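Local coordinates for hypothetical protein ST1625 (Sulfolobus tokodaii, PDB 1WY6) that is of unknown function but folds as an all-helical repeat protein and may, like many such folds, bind other macromolecules, at residues A[8-19]-A[42-53]. Residues are numbered along the deposited sequence; the frame is centred on the assembly and turned at random.
Sequences IRKLMDAKKFLL and YNWFICNLLESI
F45 pushes its ring from helix 44-52 into helix 8-19, a knob in the hole formed by L11, M12, A14 and K15. With CG anti to the backbone N (chi1 -180°), the ring is carried toward helix 8-19. L11 CD2 lies over one face in a CH-pi contact, 4.2 Å from the centroid, while K15 CB and L18 CD1 meet the ring's edge. The other methyl of L11, CD1, packs 3.5 Å from W44 CZ2. Packing is close here and continues to L18 CD1 against L49 CD2 at 3.6 Å, the buried side that I33, I29 and V30 of helix 23-36 and V61 of helix 55-65 also border.

The other flank is looser and wetter. Exposed I8 lies beside W44, and M12 CE comes in at its indole edge. K15, extended all the way, drives its ammonium across the N48 side chain to OD1 (2.7 Å from NZ), meeting the C=O at 150°. NZ also donates to a water, which bonds to N48 O and S52 OG. A methionine in its place would probably leave N48 OD1 without its ammonium partner and the water with one bond fewer.

The axes of the two segments come within 10.7 Å at their closest and cross at -32°, with helix 23-36 and the short helix 39-42 between them in the chain, as in the stacked helices of an alpha-helical repeat protein.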
loop_
_atom_site.group_PDB
_atom_site.type_symbol
_atom_site.label_atom_id
_atom_site.label_comp_id
_atom_site.label_asym_id
_atom_site.label_seq_id
_atom_site.Cartn_x
_atom_site.Cartn_y
_atom_site.Cartn_z
ATOM N N ILE A 8 -9.579 22.967 -3.643
ATOM C CA ILE A 8 -8.905 22.402 -2.480
ATOM C C ILE A 8 -9.800 22.337 -1.252
ATOM O O ILE A 8 -9.654 21.436 -0.429
ATOM C CB ILE A 8 -7.623 23.180 -2.127
ATOM C CG1 ILE A 8 -6.640 22.244 -1.424
ATOM C CG2 ILE A 8 -7.953 24.354 -1.215
ATOM C CD1 ILE A 8 -5.260 22.828 -1.224
ATOM N N ARG A 9 -10.718 23.291 -1.125
ATOM C CA ARG A 9 -11.634 23.293 0.007
ATOM C C ARG A 9 -12.562 22.094 -0.144
ATOM O O ARG A 9 -12.769 21.330 0.798
ATOM C CB ARG A 9 -12.451 24.581 0.041
ATOM C CG ARG A 9 -11.648 25.828 0.381
ATOM C CD ARG A 9 -12.539 27.065 0.344
ATOM N NE ARG A 9 -13.650 26.971 1.290
ATOM C CZ ARG A 9 -14.638 27.858 1.380
ATOM N NH1 ARG A 9 -14.662 28.915 0.579
ATOM N NH2 ARG A 9 -15.601 27.690 2.277
ATOM N N LYS A 10 -13.114 21.932 -1.341
ATOM C CA LYS A 10 -13.999 20.811 -1.619
ATOM C C LYS A 10 -13.282 19.487 -1.372
ATOM O O LYS A 10 -13.886 18.537 -0.878
ATOM C CB LYS A 10 -14.503 20.888 -3.059
ATOM C CG LYS A 10 -15.731 21.773 -3.210
ATOM C CD LYS A 10 -16.945 21.106 -2.555
ATOM C CE LYS A 10 -18.109 22.071 -2.353
ATOM N NZ LYS A 10 -17.821 23.106 -1.314
ATOM N N LEU A 11 -11.993 19.432 -1.705
ATOM C CA LEU A 11 -11.201 18.221 -1.505
ATOM C C LEU A 11 -10.997 17.953 -0.016
ATOM O O LEU A 11 -11.057 16.809 0.422
ATOM C CB LEU A 11 -9.843 18.326 -2.215
ATOM C CG LEU A 11 -9.830 18.209 -3.749
ATOM C CD1 LEU A 11 -8.403 18.347 -4.254
ATOM C CD2 LEU A 11 -10.411 16.878 -4.197
ATOM N N MET A 12 -10.760 19.007 0.760
ATOM C CA MET A 12 -10.579 18.850 2.197
ATOM C C MET A 12 -11.900 18.385 2.793
ATOM O O MET A 12 -11.929 17.669 3.794
ATOM C CB MET A 12 -10.158 20.175 2.850
ATOM C CG MET A 12 -8.722 20.586 2.562
ATOM S SD MET A 12 -7.528 19.274 2.951
ATOM C CE MET A 12 -7.191 18.627 1.334
ATOM N N ASP A 13 -12.997 18.799 2.168
ATOM C CA ASP A 13 -14.318 18.411 2.635
ATOM C C ASP A 13 -14.499 16.922 2.376
ATOM O O ASP A 13 -15.022 16.191 3.220
ATOM C CB ASP A 13 -15.392 19.200 1.893
ATOM C CG ASP A 13 -16.781 18.875 2.378
ATOM O OD1 ASP A 13 -17.019 18.965 3.603
ATOM O OD2 ASP A 13 -17.638 18.533 1.536
ATOM N N ALA A 14 -14.063 16.483 1.197
ATOM C CA ALA A 14 -14.152 15.080 0.821
ATOM C C ALA A 14 -13.246 14.272 1.746
ATOM O O ALA A 14 -13.634 13.218 2.233
ATOM C CB ALA A 14 -13.726 14.895 -0.644
ATOM N N LYS A 15 -12.049 14.796 2.008
ATOM C CA LYS A 15 -11.085 14.117 2.869
ATOM C C LYS A 15 -11.674 13.787 4.239
ATOM O O LYS A 15 -11.608 12.649 4.681
ATOM C CB LYS A 15 -9.827 14.971 3.043
ATOM C CG LYS A 15 -8.734 14.298 3.868
ATOM C CD LYS A 15 -7.553 15.231 4.100
ATOM C CE LYS A 15 -6.475 14.554 4.948
ATOM N NZ LYS A 15 -5.257 15.407 5.115
ATOM N N LYS A 16 -12.256 14.779 4.906
ATOM C CA LYS A 16 -12.846 14.553 6.221
ATOM C C LYS A 16 -13.897 13.436 6.215
ATOM O O LYS A 16 -13.898 12.584 7.102
ATOM C CB LYS A 16 -13.452 15.846 6.753
ATOM C CG LYS A 16 -13.730 15.818 8.247
ATOM C CD LYS A 16 -13.908 17.228 8.797
ATOM C CE LYS A 16 -14.945 18.003 8.000
ATOM N NZ LYS A 16 -15.033 19.428 8.421
ATOM N N PHE A 17 -14.793 13.441 5.229
ATOM C CA PHE A 17 -15.809 12.391 5.129
ATOM C C PHE A 17 -15.107 11.030 5.113
ATOM O O PHE A 17 -15.418 10.140 5.908
ATOM C CB PHE A 17 -16.615 12.522 3.828
ATOM C CG PHE A 17 -17.761 13.497 3.896
ATOM C CD1 PHE A 17 -18.691 13.437 4.929
ATOM C CD2 PHE A 17 -17.931 14.454 2.896
ATOM C CE1 PHE A 17 -19.779 14.318 4.968
ATOM C CE2 PHE A 17 -19.014 15.342 2.923
ATOM C CZ PHE A 17 -19.939 15.275 3.959
ATOM N N LEU A 18 -14.167 10.879 4.183
ATOM C CA LEU A 18 -13.421 9.629 4.023
ATOM C C LEU A 18 -12.725 9.190 5.306
ATOM O O LEU A 18 -12.873 8.046 5.720
ATOM C CB LEU A 18 -12.399 9.760 2.891
ATOM C CG LEU A 18 -13.004 10.067 1.514
ATOM C CD1 LEU A 18 -11.903 10.268 0.484
ATOM C CD2 LEU A 18 -13.924 8.924 1.110
ATOM N N LEU A 19 -11.965 10.087 5.929
ATOM C CA LEU A 19 -11.287 9.741 7.180
ATOM C C LEU A 19 -12.322 9.267 8.208
ATOM O O LEU A 19 -12.022 8.426 9.048
ATOM C CB LEU A 19 -10.534 10.949 7.754
ATOM C CG LEU A 19 -9.323 11.493 6.989
ATOM C CD1 LEU A 19 -8.865 12.788 7.627
ATOM C CD2 LEU A 19 -8.205 10.474 6.998
ATOM N N TYR A 42 -5.402 17.595 -9.178
ATOM C CA TYR A 42 -6.017 16.998 -7.998
ATOM C C TYR A 42 -5.365 15.673 -7.622
ATOM O O TYR A 42 -5.720 15.062 -6.618
ATOM C CB TYR A 42 -7.517 16.771 -8.233
ATOM C CG TYR A 42 -7.843 15.781 -9.333
ATOM C CD1 TYR A 42 -8.271 16.217 -10.588
ATOM C CD2 TYR A 42 -7.746 14.406 -9.113
ATOM C CE1 TYR A 42 -8.601 15.311 -11.592
ATOM C CE2 TYR A 42 -8.068 13.490 -10.110
ATOM C CZ TYR A 42 -8.498 13.949 -11.349
ATOM O OH TYR A 42 -8.837 13.051 -12.336
ATOM N N ASN A 43 -4.412 15.237 -8.433
ATOM C CA ASN A 43 -3.729 13.972 -8.207
ATOM C C ASN A 43 -3.085 13.841 -6.828
ATOM O O ASN A 43 -3.099 12.762 -6.224
ATOM C CB ASN A 43 -2.662 13.752 -9.271
ATOM C CG ASN A 43 -2.198 12.321 -9.320
ATOM O OD1 ASN A 43 -2.899 11.460 -9.851
ATOM N ND2 ASN A 43 -1.028 12.047 -8.742
ATOM N N TRP A 44 -2.511 14.941 -6.349
ATOM C CA TRP A 44 -1.842 14.997 -5.049
ATOM C C TRP A 44 -2.765 14.575 -3.906
ATOM O O TRP A 44 -2.298 14.116 -2.863
ATOM C CB TRP A 44 -1.381 16.431 -4.760
ATOM C CG TRP A 44 -2.558 17.359 -4.622
ATOM C CD1 TRP A 44 -3.254 17.951 -5.635
ATOM C CD2 TRP A 44 -3.243 17.708 -3.410
ATOM N NE1 TRP A 44 -4.330 18.643 -5.133
ATOM C CE2 TRP A 44 -4.346 18.510 -3.769
ATOM C CE3 TRP A 44 -3.031 17.418 -2.056
ATOM C CZ2 TRP A 44 -5.241 19.029 -2.818
ATOM C CZ3 TRP A 44 -3.922 17.934 -1.110
ATOM C CH2 TRP A 44 -5.010 18.729 -1.499
ATOM N N PHE A 45 -4.071 14.762 -4.098
ATOM C CA PHE A 45 -5.048 14.442 -3.061
ATOM C C PHE A 45 -4.984 13.020 -2.525
ATOM O O PHE A 45 -5.043 12.812 -1.321
ATOM C CB PHE A 45 -6.470 14.696 -3.558
ATOM C CG PHE A 45 -7.530 14.387 -2.536
ATOM C CD1 PHE A 45 -7.762 15.250 -1.470
ATOM C CD2 PHE A 45 -8.302 13.236 -2.641
ATOM C CE1 PHE A 45 -8.752 14.973 -0.529
ATOM C CE2 PHE A 45 -9.288 12.955 -1.707
ATOM C CZ PHE A 45 -9.513 13.830 -0.647
ATOM N N ILE A 46 -4.879 12.043 -3.418
ATOM C CA ILE A 46 -4.846 10.647 -2.999
ATOM C C ILE A 46 -3.644 10.332 -2.103
ATOM O O ILE A 46 -3.767 9.574 -1.139
ATOM C CB ILE A 46 -4.865 9.699 -4.230
ATOM C CG1 ILE A 46 -5.306 8.301 -3.785
ATOM C CG2 ILE A 46 -3.489 9.665 -4.911
ATOM C CD1 ILE A 46 -6.726 8.286 -3.166
ATOM N N CYS A 47 -2.492 10.918 -2.419
ATOM C CA CYS A 47 -1.277 10.710 -1.630
ATOM C C CYS A 47 -1.509 11.275 -0.235
ATOM O O CYS A 47 -1.138 10.672 0.770
ATOM C CB CYS A 47 -0.082 11.454 -2.243
ATOM S SG CYS A 47 0.270 11.139 -4.003
ATOM N N ASN A 48 -2.117 12.454 -0.203
ATOM C CA ASN A 48 -2.412 13.155 1.033
ATOM C C ASN A 48 -3.363 12.319 1.895
ATOM O O ASN A 48 -3.116 12.124 3.089
ATOM C CB ASN A 48 -3.007 14.535 0.689
ATOM C CG ASN A 48 -3.184 15.427 1.901
ATOM O OD1 ASN A 48 -4.152 15.296 2.644
ATOM N ND2 ASN A 48 -2.246 16.348 2.103
ATOM N N LEU A 49 -4.439 11.809 1.298
ATOM C CA LEU A 49 -5.388 10.990 2.053
ATOM C C LEU A 49 -4.717 9.755 2.649
ATOM O O LEU A 49 -4.841 9.492 3.844
ATOM C CB LEU A 49 -6.552 10.528 1.166
ATOM C CG LEU A 49 -7.583 9.627 1.866
ATOM C CD1 LEU A 49 -8.379 10.434 2.884
ATOM C CD2 LEU A 49 -8.521 9.011 0.839
ATOM N N LEU A 50 -4.005 9.006 1.811
ATOM C CA LEU A 50 -3.337 7.773 2.225
ATOM C C LEU A 50 -2.380 7.934 3.407
ATOM O O LEU A 50 -2.125 6.979 4.142
ATOM C CB LEU A 50 -2.597 7.155 1.026
ATOM C CG LEU A 50 -3.458 6.783 -0.192
ATOM C CD1 LEU A 50 -2.573 6.368 -1.367
ATOM C CD2 LEU A 50 -4.412 5.665 0.178
ATOM N N GLU A 51 -1.862 9.140 3.598
ATOM C CA GLU A 51 -0.940 9.410 4.693
ATOM C C GLU A 51 -1.590 9.230 6.070
ATOM O O GLU A 51 -0.931 8.833 7.036
ATOM C CB GLU A 51 -0.396 10.841 4.566
ATOM C CG GLU A 51 0.610 11.228 5.642
ATOM C CD GLU A 51 1.938 10.528 5.469
ATOM O OE1 GLU A 51 2.665 10.365 6.478
ATOM O OE2 GLU A 51 2.262 10.150 4.323
ATOM N N SER A 52 -2.886 9.505 6.166
ATOM C CA SER A 52 -3.554 9.403 7.453
ATOM C C SER A 52 -4.861 8.619 7.508
ATOM O O SER A 52 -5.372 8.369 8.598
ATOM C CB SER A 52 -3.792 10.809 8.017
ATOM O OG SER A 52 -4.564 11.597 7.123
ATOM N N ILE A 53 -5.409 8.220 6.366
ATOM C CA ILE A 53 -6.669 7.488 6.415
ATOM C C ILE A 53 -6.560 6.170 7.181
ATOM O O ILE A 53 -5.615 5.395 7.005
ATOM C CB ILE A 53 -7.252 7.209 5.002
ATOM C CG1 ILE A 53 -8.687 6.680 5.148
ATOM C CG2 ILE A 53 -6.389 6.183 4.246
ATOM C CD1 ILE A 53 -9.441 6.571 3.830
HETATM O O HOH W 1 -3.548 13.633 5.462
#